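Inorganic pyrophosphatase (Neisseria gonorrhoeae, PDB 5TEA) probably catalyses the magnesium-dependent hydrolysis of inorganic pyrophosphate to two phosphate ions, working as a homohexamer. Local coordinates at residues V21-I26 with K171-K175; T63-I68 with L79-T85; L72-G76 with G109-D113; V99-K104 with G165-A170; M103-D107 with F147-K151. One frame throughout, in Å; residues are numbered along the deposited sequence.

Contact 1: residues V21-I26 with K171-K175; sequences VDGGII and KKVIK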
# COMPACT_ATOMS: atom_id res chain seq x y z
N VAL B 21 -21.00 -15.02 -25.18
CA VAL B 21 -22.04 -14.94 -24.15
C VAL B 21 -22.59 -16.32 -23.85
O VAL B 21 -22.71 -16.72 -22.68
CB VAL B 21 -23.16 -13.97 -24.59
CG1 VAL B 21 -24.22 -13.87 -23.50
CG2 VAL B 21 -22.56 -12.61 -24.91
N ASP B 22 -22.94 -17.08 -24.89
CA ASP B 22 -23.47 -18.43 -24.70
C ASP B 22 -22.49 -19.31 -23.93
O ASP B 22 -22.90 -20.09 -23.06
CB ASP B 22 -23.78 -19.08 -26.06
CG ASP B 22 -25.14 -18.67 -26.60
OD1 ASP B 22 -25.90 -18.00 -25.89
OD2 ASP B 22 -25.45 -19.05 -27.76
N GLY B 23 -21.19 -19.20 -24.22
CA GLY B 23 -20.21 -19.98 -23.48
C GLY B 23 -19.91 -19.46 -22.09
O GLY B 23 -19.19 -20.13 -21.34
N GLY B 24 -20.43 -18.30 -21.73
CA GLY B 24 -20.19 -17.71 -20.43
C GLY B 24 -18.83 -17.07 -20.25
O GLY B 24 -18.46 -16.77 -19.11
N ILE B 25 -18.09 -16.85 -21.32
CA ILE B 25 -16.80 -16.17 -21.25
C ILE B 25 -16.96 -14.89 -22.07
O ILE B 25 -17.04 -14.96 -23.30
CB ILE B 25 -15.64 -17.03 -21.79
CG1 ILE B 25 -15.66 -18.41 -21.14
CG2 ILE B 25 -14.27 -16.32 -21.54
CD1 ILE B 25 -15.41 -18.39 -19.67
N ILE B 26 -17.02 -13.74 -21.39
CA ILE B 26 -17.31 -12.47 -22.05
C ILE B 26 -16.11 -11.54 -21.91
O ILE B 26 -15.19 -11.78 -21.12
CB ILE B 26 -18.57 -11.80 -21.48
CG1 ILE B 26 -18.32 -11.42 -20.01
CG2 ILE B 26 -19.78 -12.73 -21.68
CD1 ILE B 26 -19.47 -10.71 -19.36
N LYS B 171 -26.86 -14.45 -18.38
CA LYS B 171 -26.74 -14.48 -19.83
C LYS B 171 -27.95 -13.84 -20.51
O LYS B 171 -27.81 -13.17 -21.54
CB LYS B 171 -26.57 -15.91 -20.32
CG LYS B 171 -25.20 -16.49 -20.02
CD LYS B 171 -25.13 -17.95 -20.44
CE LYS B 171 -23.89 -18.63 -19.89
NZ LYS B 171 -23.92 -20.10 -20.18
N LYS B 172 -29.14 -14.08 -19.97
CA LYS B 172 -30.32 -13.48 -20.57
C LYS B 172 -30.25 -11.96 -20.49
O LYS B 172 -30.57 -11.26 -21.46
CB LYS B 172 -31.58 -14.02 -19.89
CG LYS B 172 -32.87 -13.45 -20.45
CD LYS B 172 -34.08 -14.03 -19.73
CE LYS B 172 -34.06 -13.68 -18.25
NZ LYS B 172 -34.02 -12.20 -18.02
N VAL B 173 -29.82 -11.44 -19.34
CA VAL B 173 -29.65 -9.99 -19.18
C VAL B 173 -28.64 -9.46 -20.19
O VAL B 173 -28.89 -8.44 -20.85
CB VAL B 173 -29.22 -9.68 -17.74
CG1 VAL B 173 -28.81 -8.19 -17.59
CG2 VAL B 173 -30.33 -10.05 -16.76
N ILE B 174 -27.50 -10.14 -20.35
CA ILE B 174 -26.50 -9.72 -21.32
C ILE B 174 -27.08 -9.70 -22.73
O ILE B 174 -26.93 -8.72 -23.47
CB ILE B 174 -25.24 -10.61 -21.24
CG1 ILE B 174 -24.55 -10.43 -19.88
CG2 ILE B 174 -24.28 -10.26 -22.35
CD1 ILE B 174 -23.47 -11.53 -19.57
N LYS B 175 -27.77 -10.78 -23.12
CA LYS B 175 -28.32 -10.85 -24.47
C LYS B 175 -29.36 -9.76 -24.72
O LYS B 175 -29.46 -9.21 -25.82
CB LYS B 175 -28.90 -12.24 -24.73
CG LYS B 175 -27.84 -13.31 -24.85
CD LYS B 175 -28.45 -14.66 -25.18
CE LYS B 175 -27.57 -15.40 -26.16
NZ LYS B 175 -28.14 -16.73 -26.55
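Asp-22 presents two flat groups to helix 167-183, and a different lysine meets each of them. At its carboxylate, OD1 uses the syn lone pair, on the side of the other oxygen, to hold Lys-175 NZ at 2.7 Å in a salt bridge, with the two side chains running at about a right angle. At its peptide carbonyl, Lys-171 NZ stands 38° out of the plane and donates a 3.1 Å hydrogen bond to Asp-22 O.

Both acceptors belong to a type I beta turn from Val-21 to Gly-24, which leads through a G1 beta bulge into strand 25-32; Gly-24 N closes the turn on Val-21 O. The extended chain of Lys-171 passes this same Val-21 carbonyl, its CD 3.5 Å from Val-21 O. Its ammonium has a second partner in Glu-168, within the same helix.

Beyond these polar bonds the contact becomes apolar. With CG1 anti to the backbone N (chi1 -179°), Val-21 places that methyl 3.8 Å from Ile-174 CG2 and 3.9 Å from Lys-175 CG. Ile-26 and Ile-174, both buried, reach toward each other tip to tip, with CD1 of Ile-26 4.1 Å from CD1 of Ile-174.

Contact 2: residues T63-I68 with L79-T85; sequences TNYGFI and LDVLLVT. With CA (calcium ion), chain I.
Tyr-65 and Asp-80 meet at the calcium site, where Tyr-65 OH lies 3.1 Å from Asp-80 OD2 and the ring and carboxylate planes are 35° apart. Asp-80 OD2 binds the calcium ion at 2.7 Å and also receives Lys-114; Tyr-65, predicted to bind substrate, holds a water through its hydroxyl at 2.6 Å.

These residues project from the antiparallel pair of strands 64-67 and 80-83, part of the curled barrel-like sheet of the soluble pyrophosphatases. The loop joining the strands carries three further ligands, Asp-73, Asp-77 and the backbone O of Glu-78; Asp-112 comes from elsewhere in the chain. Leu-82 CD2 meets the Tyr-65 ring obliquely, 3.7 Å from Tyr-65 CD1. Gly-66 and Val-81 form a hydrogen-bonded pair, one step along the strands from Tyr-65 and from Asp-80, with Gly-66 N 2.8 Å from Val-81 O.

Farther along, Asn-64 ND2 donates to Thr-85 OG1, nearly in the amide plane (2.8 Å), and to Leu-83 O, tilted 19° from it; Thr-85 OG1 also bonds to Gln-87 O. Asn-64 O is gripped from opposite faces by Thr-63 OG1 and Leu-83 N. Toward the metal loop, Ile-68 crosses Val-81 at about a right angle, placing Ile-68 CG1 3.5 Å from Val-81 CG2.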
# COMPACT_ATOMS: atom_id res chain seq x y z
N THR B 63 -15.77 -4.73 -4.94
CA THR B 63 -15.16 -5.52 -6.00
C THR B 63 -14.63 -4.56 -7.05
O THR B 63 -14.91 -3.37 -7.00
CB THR B 63 -16.16 -6.46 -6.68
OG1 THR B 63 -17.04 -5.68 -7.50
CG2 THR B 63 -16.99 -7.22 -5.63
N ASN B 64 -13.88 -5.07 -8.02
CA ASN B 64 -13.60 -4.24 -9.18
C ASN B 64 -14.91 -3.96 -9.90
O ASN B 64 -15.86 -4.74 -9.80
CB ASN B 64 -12.60 -4.92 -10.12
CG ASN B 64 -11.34 -5.35 -9.40
OD1 ASN B 64 -10.47 -4.52 -9.08
ND2 ASN B 64 -11.22 -6.65 -9.17
N TYR B 65 -14.96 -2.84 -10.62
CA TYR B 65 -16.18 -2.40 -11.27
C TYR B 65 -15.89 -2.13 -12.74
O TYR B 65 -14.97 -1.36 -13.05
CB TYR B 65 -16.73 -1.15 -10.59
CG TYR B 65 -18.17 -0.81 -10.90
CD1 TYR B 65 -19.21 -1.32 -10.12
CD2 TYR B 65 -18.49 0.07 -11.92
CE1 TYR B 65 -20.52 -0.99 -10.38
CE2 TYR B 65 -19.81 0.41 -12.18
CZ TYR B 65 -20.82 -0.13 -11.41
OH TYR B 65 -22.13 0.20 -11.64
N GLY B 66 -16.64 -2.75 -13.64
CA GLY B 66 -16.40 -2.52 -15.05
C GLY B 66 -17.64 -2.57 -15.92
O GLY B 66 -18.76 -2.47 -15.41
N PHE B 67 -17.47 -2.76 -17.23
CA PHE B 67 -18.64 -2.86 -18.10
C PHE B 67 -18.36 -3.84 -19.23
O PHE B 67 -17.22 -4.21 -19.50
CB PHE B 67 -19.03 -1.50 -18.69
CG PHE B 67 -18.06 -0.95 -19.70
CD1 PHE B 67 -16.93 -0.25 -19.29
CD2 PHE B 67 -18.29 -1.11 -21.06
CE1 PHE B 67 -16.04 0.27 -20.22
CE2 PHE B 67 -17.39 -0.59 -21.99
CZ PHE B 67 -16.27 0.10 -21.57
N ILE B 68 -19.43 -4.25 -19.89
CA ILE B 68 -19.36 -5.12 -21.06
C ILE B 68 -19.46 -4.25 -22.31
O ILE B 68 -20.47 -3.54 -22.47
CB ILE B 68 -20.47 -6.19 -21.05
CG1 ILE B 68 -20.45 -7.01 -19.76
CG2 ILE B 68 -20.33 -7.08 -22.26
CD1 ILE B 68 -21.66 -7.97 -19.63
N LEU B 79 -23.86 -1.88 -19.55
CA LEU B 79 -24.14 -2.98 -18.61
C LEU B 79 -22.94 -3.16 -17.69
O LEU B 79 -21.83 -3.42 -18.16
CB LEU B 79 -24.43 -4.28 -19.38
CG LEU B 79 -24.72 -5.54 -18.55
CD1 LEU B 79 -25.77 -5.27 -17.49
CD2 LEU B 79 -25.17 -6.69 -19.48
N ASP B 80 -23.16 -3.01 -16.38
CA ASP B 80 -22.08 -2.97 -15.42
C ASP B 80 -21.64 -4.38 -15.02
O ASP B 80 -22.39 -5.35 -15.17
CB ASP B 80 -22.49 -2.22 -14.16
CG ASP B 80 -23.06 -0.87 -14.45
OD1 ASP B 80 -22.45 -0.08 -15.21
OD2 ASP B 80 -24.14 -0.60 -13.89
N VAL B 81 -20.42 -4.47 -14.51
CA VAL B 81 -19.79 -5.72 -14.12
C VAL B 81 -19.16 -5.56 -12.74
O VAL B 81 -18.42 -4.60 -12.51
CB VAL B 81 -18.71 -6.17 -15.12
CG1 VAL B 81 -18.01 -7.46 -14.62
CG2 VAL B 81 -19.31 -6.40 -16.50
N LEU B 82 -19.46 -6.50 -11.84
CA LEU B 82 -18.74 -6.70 -10.59
C LEU B 82 -17.72 -7.82 -10.84
O LEU B 82 -18.11 -8.98 -10.99
CB LEU B 82 -19.71 -7.06 -9.47
CG LEU B 82 -20.90 -6.10 -9.32
CD1 LEU B 82 -21.77 -6.49 -8.13
CD2 LEU B 82 -20.40 -4.65 -9.15
N LEU B 83 -16.44 -7.47 -10.89
CA LEU B 83 -15.37 -8.42 -11.19
C LEU B 83 -14.60 -8.70 -9.91
O LEU B 83 -13.98 -7.79 -9.34
CB LEU B 83 -14.44 -7.87 -12.27
CG LEU B 83 -13.24 -8.77 -12.61
CD1 LEU B 83 -13.72 -9.95 -13.45
CD2 LEU B 83 -12.17 -7.97 -13.34
N VAL B 84 -14.66 -9.94 -9.45
CA VAL B 84 -14.11 -10.33 -8.15
C VAL B 84 -12.70 -10.88 -8.36
O VAL B 84 -12.51 -11.83 -9.12
CB VAL B 84 -15.01 -11.35 -7.45
CG1 VAL B 84 -14.37 -11.85 -6.15
CG2 VAL B 84 -16.41 -10.74 -7.21
N THR B 85 -11.72 -10.28 -7.69
CA THR B 85 -10.34 -10.76 -7.69
C THR B 85 -9.80 -10.66 -6.28
O THR B 85 -10.33 -9.93 -5.44
CB THR B 85 -9.42 -9.94 -8.62
OG1 THR B 85 -9.40 -8.57 -8.19
CG2 THR B 85 -9.85 -10.00 -10.09
CA CA I . -25.83 0.19 -15.79
O HOH W 1 -22.71 2.44 -12.87
O HOH W 2 -26.07 -2.20 -15.76
O HOH W 3 -24.86 1.41 -14.54

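Contact 3: residues L72-G76 with G109-D113; sequences LDEDG and GEVDD. With CA (calcium ion), chain I.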
# COMPACT_ATOMS: atom_id res chain seq x y z
N LEU B 72 -26.21 -2.23 -23.69
CA LEU B 72 -26.95 -1.09 -23.15
C LEU B 72 -27.98 -1.55 -22.13
O LEU B 72 -28.77 -2.45 -22.42
CB LEU B 72 -27.67 -0.31 -24.26
CG LEU B 72 -26.87 0.54 -25.24
CD1 LEU B 72 -27.83 1.34 -26.11
CD2 LEU B 72 -25.91 1.47 -24.50
N ASP B 73 -28.00 -0.90 -20.97
CA ASP B 73 -29.16 -0.93 -20.08
C ASP B 73 -30.37 -0.30 -20.77
O ASP B 73 -30.24 0.42 -21.76
CB ASP B 73 -28.89 -0.16 -18.80
CG ASP B 73 -28.40 -1.04 -17.67
OD1 ASP B 73 -28.50 -2.28 -17.75
OD2 ASP B 73 -27.92 -0.46 -16.67
N GLU B 74 -31.55 -0.54 -20.19
CA GLU B 74 -32.80 -0.03 -20.76
C GLU B 74 -32.85 1.49 -20.79
O GLU B 74 -33.64 2.05 -21.55
CB GLU B 74 -34.00 -0.58 -19.98
N ASP B 75 -32.01 2.17 -20.00
CA ASP B 75 -31.94 3.62 -19.97
C ASP B 75 -30.82 4.20 -20.85
O ASP B 75 -30.70 5.43 -20.92
CB ASP B 75 -31.72 4.11 -18.54
CG ASP B 75 -30.39 3.64 -17.99
OD1 ASP B 75 -30.23 2.42 -17.85
OD2 ASP B 75 -29.50 4.49 -17.74
N GLY B 76 -30.00 3.36 -21.48
CA GLY B 76 -28.83 3.81 -22.21
C GLY B 76 -27.53 3.72 -21.45
O GLY B 76 -26.48 4.10 -21.99
N GLY B 109 -35.16 4.20 -9.66
CA GLY B 109 -36.34 3.90 -10.44
C GLY B 109 -36.08 3.18 -11.76
O GLY B 109 -37.02 3.01 -12.55
N GLU B 110 -34.84 2.79 -12.03
CA GLU B 110 -34.49 2.10 -13.27
C GLU B 110 -33.82 0.78 -12.94
O GLU B 110 -33.13 0.65 -11.93
CB GLU B 110 -33.54 2.95 -14.14
CG GLU B 110 -34.09 4.34 -14.52
CD GLU B 110 -34.91 4.31 -15.79
OE1 GLU B 110 -35.30 5.40 -16.26
OE2 GLU B 110 -35.18 3.21 -16.31
N VAL B 111 -33.99 -0.20 -13.83
CA VAL B 111 -33.22 -1.43 -13.72
C VAL B 111 -31.75 -1.11 -13.99
O VAL B 111 -31.42 -0.42 -14.96
CB VAL B 111 -33.74 -2.49 -14.71
CG1 VAL B 111 -32.86 -3.75 -14.68
CG2 VAL B 111 -35.21 -2.82 -14.39
N ASP B 112 -30.87 -1.60 -13.12
CA ASP B 112 -29.43 -1.35 -13.27
C ASP B 112 -28.65 -2.59 -12.82
O ASP B 112 -27.82 -2.54 -11.91
CB ASP B 112 -29.01 -0.11 -12.48
CG ASP B 112 -27.62 0.37 -12.84
OD1 ASP B 112 -27.16 0.07 -13.96
OD2 ASP B 112 -26.98 1.03 -12.00
N ASP B 113 -28.93 -3.72 -13.47
CA ASP B 113 -28.34 -4.99 -13.09
C ASP B 113 -26.83 -4.96 -13.27
O ASP B 113 -26.30 -4.23 -14.11
CB ASP B 113 -28.91 -6.14 -13.93
CG ASP B 113 -30.40 -6.33 -13.74
OD1 ASP B 113 -30.92 -5.97 -12.65
OD2 ASP B 113 -31.07 -6.86 -14.67
CA CA I . -25.83 0.19 -15.79
O HOH W 2 -26.07 -2.20 -15.76
O HOH W 3 -24.86 1.41 -14.54
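With CG anti to the backbone N (chi1 -167°), Asp-112 brings its carboxylate up to that of Asp-73, which reaches back with chi1 at -94°, well away from a staggered value. The carboxylates arrive crossed, their planes 77° apart, and bring Asp-73 OD2 to 2.9 Å from Asp-112 OD1. Such closeness between two acidic oxygens is explained by the calcium ion they share: Asp-73 OD2 binds it at 2.4 Å and Asp-112 OD1 at 2.3 Å. Each carboxylate spends one oxygen on the metal, and Asp-112 OD2 turns to a salt bridge with Lys-114.

This is the acidic metal centre of a soluble pyrophosphatase, assembled from the loop between strands 64-67 and 80-83 and the start of strand 110-119. Asp-77, Glu-78 and Asp-80 complete the protein ligands, and two waters join them. One of these waters, 2.4 Å from the calcium ion, donates to Asp-113 O and thereby links the metal shell to the backbone just past residues 110-111.

A type I beta turn from Asp-73 to Gly-76, closed by Gly-76 N on Asp-73 O, shapes the loop. It carries Asp-75, predicted with Asp-80 and Asp-112 to bind a magnesium ion; here Asp-75 OD1 lies 5.5 Å from Asp-112 OD1, is buried by the contact and has no partner in the model.

Contact 4: residues V99-K104 with G165-A170; sequences VIGVMK and GGAEEA. Unlike the reference sequence in segment 165-170: Gly-166 (reference Asp).
Gly-165 lies antiparallel to Val-102 as a hydrogen-bonded pair, extending the sheet at the point where strand 159-165 gives way to helix 167-183. The two bonds of this pair differ in shape. Gly-165 N donates to Val-102 O at 2.7 Å, almost straight at 178° and in the carbonyl plane, whereas Val-102 N reaches Gly-165 O at 2.9 Å from 43° above the plane of that carbonyl.

Next comes Gly-166, at the N-cap position and a glycine here where the reference sequence has aspartate. It passes beside Gly-101, which forms a classic beta bulge with Ile-100, both facing Val-116 on the neighbouring strand. The first helical turn starts at once, Ala-170 N bonding back to Gly-166 O.

Ala-167 rests its methyl on the backbone of the strand, with Ala-167 CB 3.7 Å from Val-99 O. Glu-169 then extends fully, CG anti to the backbone N (chi1 -175°), along the outside of the contact toward Lys-104. Their charges stay beyond salt-bridge range, but one water joins them, accepting from Lys-104 NZ at 2.8 Å and donating to Glu-169 OE1 at 2.7 Å. The salt-bridge partner of Lys-104 is Asp-113 instead.

On the inner side of the helix, Ala-170 settles among Val-99, Gly-101 and Val-102. Its methyl packs tightly on the strand: Ala-170 CB is 3.4 Å from Gly-101 O and 3.6 Å from Val-99 CG1.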
# COMPACT_ATOMS: atom_id res chain seq x y z
N VAL B 99 -18.71 -15.44 -16.56
CA VAL B 99 -19.97 -15.00 -15.95
C VAL B 99 -20.37 -16.02 -14.88
O VAL B 99 -20.57 -17.19 -15.20
CB VAL B 99 -21.07 -14.88 -17.01
CG1 VAL B 99 -22.43 -14.55 -16.35
CG2 VAL B 99 -20.71 -13.89 -18.09
N ILE B 100 -20.50 -15.58 -13.63
CA ILE B 100 -20.92 -16.51 -12.57
C ILE B 100 -22.26 -16.16 -11.94
O ILE B 100 -22.76 -16.97 -11.14
CB ILE B 100 -19.84 -16.68 -11.46
CG1 ILE B 100 -19.68 -15.39 -10.64
CG2 ILE B 100 -18.52 -17.21 -12.04
CD1 ILE B 100 -18.84 -15.59 -9.37
N GLY B 101 -22.87 -15.03 -12.27
CA GLY B 101 -24.16 -14.68 -11.70
C GLY B 101 -24.54 -13.26 -12.08
O GLY B 101 -23.86 -12.60 -12.87
N VAL B 102 -25.66 -12.80 -11.51
CA VAL B 102 -26.11 -11.42 -11.72
C VAL B 102 -26.70 -10.88 -10.44
O VAL B 102 -27.44 -11.57 -9.73
CB VAL B 102 -27.10 -11.31 -12.90
CG1 VAL B 102 -28.30 -12.28 -12.75
CG2 VAL B 102 -27.54 -9.85 -13.12
N MET B 103 -26.33 -9.64 -10.11
CA MET B 103 -26.97 -8.89 -9.04
C MET B 103 -28.11 -8.09 -9.67
O MET B 103 -27.85 -7.11 -10.37
CB MET B 103 -25.96 -7.98 -8.33
CG MET B 103 -26.53 -7.34 -7.09
SD MET B 103 -25.34 -6.22 -6.32
CE MET B 103 -25.52 -4.78 -7.36
N LYS B 104 -29.36 -8.52 -9.46
CA LYS B 104 -30.50 -7.75 -9.94
C LYS B 104 -30.68 -6.53 -9.06
O LYS B 104 -30.80 -6.64 -7.84
CB LYS B 104 -31.78 -8.59 -9.93
CG LYS B 104 -31.72 -9.78 -10.88
CD LYS B 104 -31.74 -9.33 -12.33
CE LYS B 104 -33.11 -8.78 -12.71
NZ LYS B 104 -33.25 -8.47 -14.16
N GLY B 165 -29.02 -13.73 -9.13
CA GLY B 165 -29.38 -14.68 -10.16
C GLY B 165 -28.18 -15.49 -10.59
O GLY B 165 -27.04 -15.06 -10.40
N GLY B 166 -28.41 -16.67 -11.18
CA GLY B 166 -27.33 -17.51 -11.62
C GLY B 166 -26.83 -17.09 -12.99
O GLY B 166 -27.26 -16.09 -13.57
N ALA B 167 -25.90 -17.89 -13.53
CA ALA B 167 -25.25 -17.51 -14.78
C ALA B 167 -26.21 -17.53 -15.96
O ALA B 167 -26.05 -16.73 -16.90
CB ALA B 167 -24.05 -18.42 -15.06
N GLU B 168 -27.21 -18.41 -15.93
CA GLU B 168 -28.15 -18.45 -17.05
C GLU B 168 -29.03 -17.20 -17.07
O GLU B 168 -29.25 -16.61 -18.13
CB GLU B 168 -28.97 -19.73 -17.02
CG GLU B 168 -28.17 -20.98 -17.44
CD GLU B 168 -27.37 -20.79 -18.75
OE1 GLU B 168 -26.13 -20.93 -18.72
OE2 GLU B 168 -27.99 -20.49 -19.80
N GLU B 169 -29.53 -16.77 -15.90
CA GLU B 169 -30.23 -15.49 -15.84
C GLU B 169 -29.30 -14.34 -16.25
O GLU B 169 -29.74 -13.40 -16.93
CB GLU B 169 -30.82 -15.23 -14.45
CG GLU B 169 -31.67 -13.93 -14.41
CD GLU B 169 -32.35 -13.64 -13.06
OE1 GLU B 169 -33.16 -12.69 -13.00
OE2 GLU B 169 -32.09 -14.36 -12.07
N ALA B 170 -28.04 -14.38 -15.82
CA ALA B 170 -27.09 -13.33 -16.21
C ALA B 170 -26.91 -13.29 -17.72
O ALA B 170 -26.85 -12.21 -18.31
CB ALA B 170 -25.74 -13.55 -15.52
O HOH W 4 -33.67 -11.06 -15.11

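Contact 5: residues M103-D107 with F147-K151; sequences MKFVD and FNHYK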
# COMPACT_ATOMS: atom_id res chain seq x y z
N MET B 103 -26.33 -9.64 -10.11
CA MET B 103 -26.97 -8.89 -9.04
C MET B 103 -28.11 -8.09 -9.67
O MET B 103 -27.85 -7.11 -10.37
CB MET B 103 -25.96 -7.98 -8.33
CG MET B 103 -26.53 -7.34 -7.09
SD MET B 103 -25.34 -6.22 -6.32
CE MET B 103 -25.52 -4.78 -7.36
N LYS B 104 -29.36 -8.52 -9.46
CA LYS B 104 -30.50 -7.75 -9.94
C LYS B 104 -30.68 -6.53 -9.06
O LYS B 104 -30.80 -6.64 -7.84
CB LYS B 104 -31.78 -8.59 -9.93
CG LYS B 104 -31.72 -9.78 -10.88
CD LYS B 104 -31.74 -9.33 -12.33
CE LYS B 104 -33.11 -8.78 -12.71
NZ LYS B 104 -33.25 -8.47 -14.16
N PHE B 105 -30.73 -5.35 -9.68
CA PHE B 105 -30.54 -4.12 -8.92
C PHE B 105 -31.39 -3.02 -9.53
O PHE B 105 -31.48 -2.89 -10.76
CB PHE B 105 -29.06 -3.74 -8.91
CG PHE B 105 -28.73 -2.56 -8.04
CD1 PHE B 105 -28.91 -2.61 -6.67
CD2 PHE B 105 -28.17 -1.42 -8.60
CE1 PHE B 105 -28.58 -1.52 -5.86
CE2 PHE B 105 -27.82 -0.32 -7.80
CZ PHE B 105 -28.03 -0.38 -6.44
N VAL B 106 -31.99 -2.21 -8.67
CA VAL B 106 -32.78 -1.07 -9.08
C VAL B 106 -32.12 0.16 -8.48
O VAL B 106 -31.83 0.19 -7.28
CB VAL B 106 -34.25 -1.21 -8.63
CG1 VAL B 106 -35.02 0.07 -8.95
CG2 VAL B 106 -34.88 -2.42 -9.33
N ASP B 107 -31.87 1.15 -9.33
CA ASP B 107 -31.16 2.37 -8.96
C ASP B 107 -31.97 3.52 -9.52
O ASP B 107 -32.13 3.63 -10.74
CB ASP B 107 -29.74 2.36 -9.55
CG ASP B 107 -28.87 3.50 -9.04
OD1 ASP B 107 -29.39 4.50 -8.52
OD2 ASP B 107 -27.63 3.38 -9.18
N PHE B 147 -24.30 -1.98 -2.11
CA PHE B 147 -25.13 -1.38 -3.14
C PHE B 147 -26.49 -0.95 -2.62
O PHE B 147 -27.12 -0.09 -3.24
CB PHE B 147 -25.26 -2.33 -4.34
CG PHE B 147 -24.03 -2.33 -5.20
CD1 PHE B 147 -23.79 -1.26 -6.06
CD2 PHE B 147 -23.08 -3.34 -5.11
CE1 PHE B 147 -22.62 -1.20 -6.83
CE2 PHE B 147 -21.91 -3.29 -5.87
CZ PHE B 147 -21.69 -2.23 -6.75
N ASN B 148 -26.95 -1.51 -1.49
CA ASN B 148 -28.18 -1.04 -0.85
C ASN B 148 -27.99 0.29 -0.13
O ASN B 148 -28.99 0.98 0.13
CB ASN B 148 -28.68 -2.08 0.16
CG ASN B 148 -29.48 -3.20 -0.49
OD1 ASN B 148 -29.98 -3.03 -1.59
ND2 ASN B 148 -29.62 -4.33 0.21
N HIS B 149 -26.76 0.68 0.16
CA HIS B 149 -26.54 1.82 1.04
C HIS B 149 -25.56 2.88 0.52
O HIS B 149 -25.36 3.89 1.21
CB HIS B 149 -26.04 1.32 2.40
CG HIS B 149 -27.07 0.55 3.16
ND1 HIS B 149 -28.08 1.18 3.87
CD2 HIS B 149 -27.28 -0.78 3.30
CE1 HIS B 149 -28.85 0.26 4.43
NE2 HIS B 149 -28.39 -0.93 4.10
N TYR B 150 -24.97 2.70 -0.66
CA TYR B 150 -23.83 3.56 -1.01
C TYR B 150 -24.24 5.00 -1.33
O TYR B 150 -23.37 5.88 -1.34
CB TYR B 150 -23.02 2.97 -2.16
CG TYR B 150 -23.68 3.07 -3.52
CD1 TYR B 150 -24.77 2.27 -3.85
CD2 TYR B 150 -23.19 3.95 -4.48
CE1 TYR B 150 -25.35 2.35 -5.11
CE2 TYR B 150 -23.76 4.03 -5.73
CZ TYR B 150 -24.84 3.23 -6.04
OH TYR B 150 -25.42 3.31 -7.29
N LYS B 151 -25.52 5.27 -1.55
CA LYS B 151 -25.98 6.64 -1.71
C LYS B 151 -26.66 7.18 -0.45
O LYS B 151 -27.30 8.24 -0.51
CB LYS B 151 -26.92 6.75 -2.91
CG LYS B 151 -26.25 6.45 -4.26
CD LYS B 151 -27.24 6.58 -5.40
CE LYS B 151 -26.56 6.57 -6.76
NZ LYS B 151 -25.96 7.90 -7.08
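Phe-105 and Phe-147 make a T-shaped pair, with the edge of Phe-147 directed at the face of Phe-105, centroids 5.7 Å apart and planes at 71°. A face of Phe-147 is taken by Met-103: its CE sits over the ring in a CH-pi contact, 3.9 Å from the centroid, while SD of Met-103 approaches more obliquely in a Met-aromatic contact. The bend at chi3 of Met-103 (80°) lays the methyl on the ring.

The rim of Phe-105 also meets the backbone of Phe-147. Phe-147 O lies at the edge of that ring, near its plane and 3.3 Å from Phe-105 CE1, and Phe-105 CZ comes to the edge of Tyr-150. Farther out, the Asp-107 carboxylate stands almost perpendicular to the Tyr-150 ring, its OD2 2.9 Å from Tyr-150 OH. Lys-151 crosses the same carboxylate, with Lys-151 CE 3.9 Å from Asp-107 OD1.

Strand 94-107 is thus joined to helix 137-149 and the residues that follow it by aromatic packing that turns polar toward the active site. Tyr-150 is predicted to bind substrate, and Lys-151 lies close to Arg-53, another residue predicted to bind substrate. The tyrosine has its hydroxyl beside an acid, and the nearby basic groups are consistent with a pocket that attracts an anionic substrate.

Comparing the five contacts, contact 2 lies nearest the centre of the chain and is buried, as is contact 4; contacts 1 and 3 include exposed residues, while contact 5 is partly buried with none exposed. Contacts 1 and 4 share helix 167-183, packing its inner side on the sheet; contact 1 adds direct lysine bonds, contact 4 a water between lysine and glutamate. Contacts 4 and 5 share strand 94-107, one taking the helix that follows strand 159-165 and the other helix 137-149. Contacts 2 and 3 supply ligands to one calcium ion and have two metal-bound waters in common. Backbone pairing marks contacts 2 and 4, aromatic packing contact 5, and carboxylates with metal contact 3.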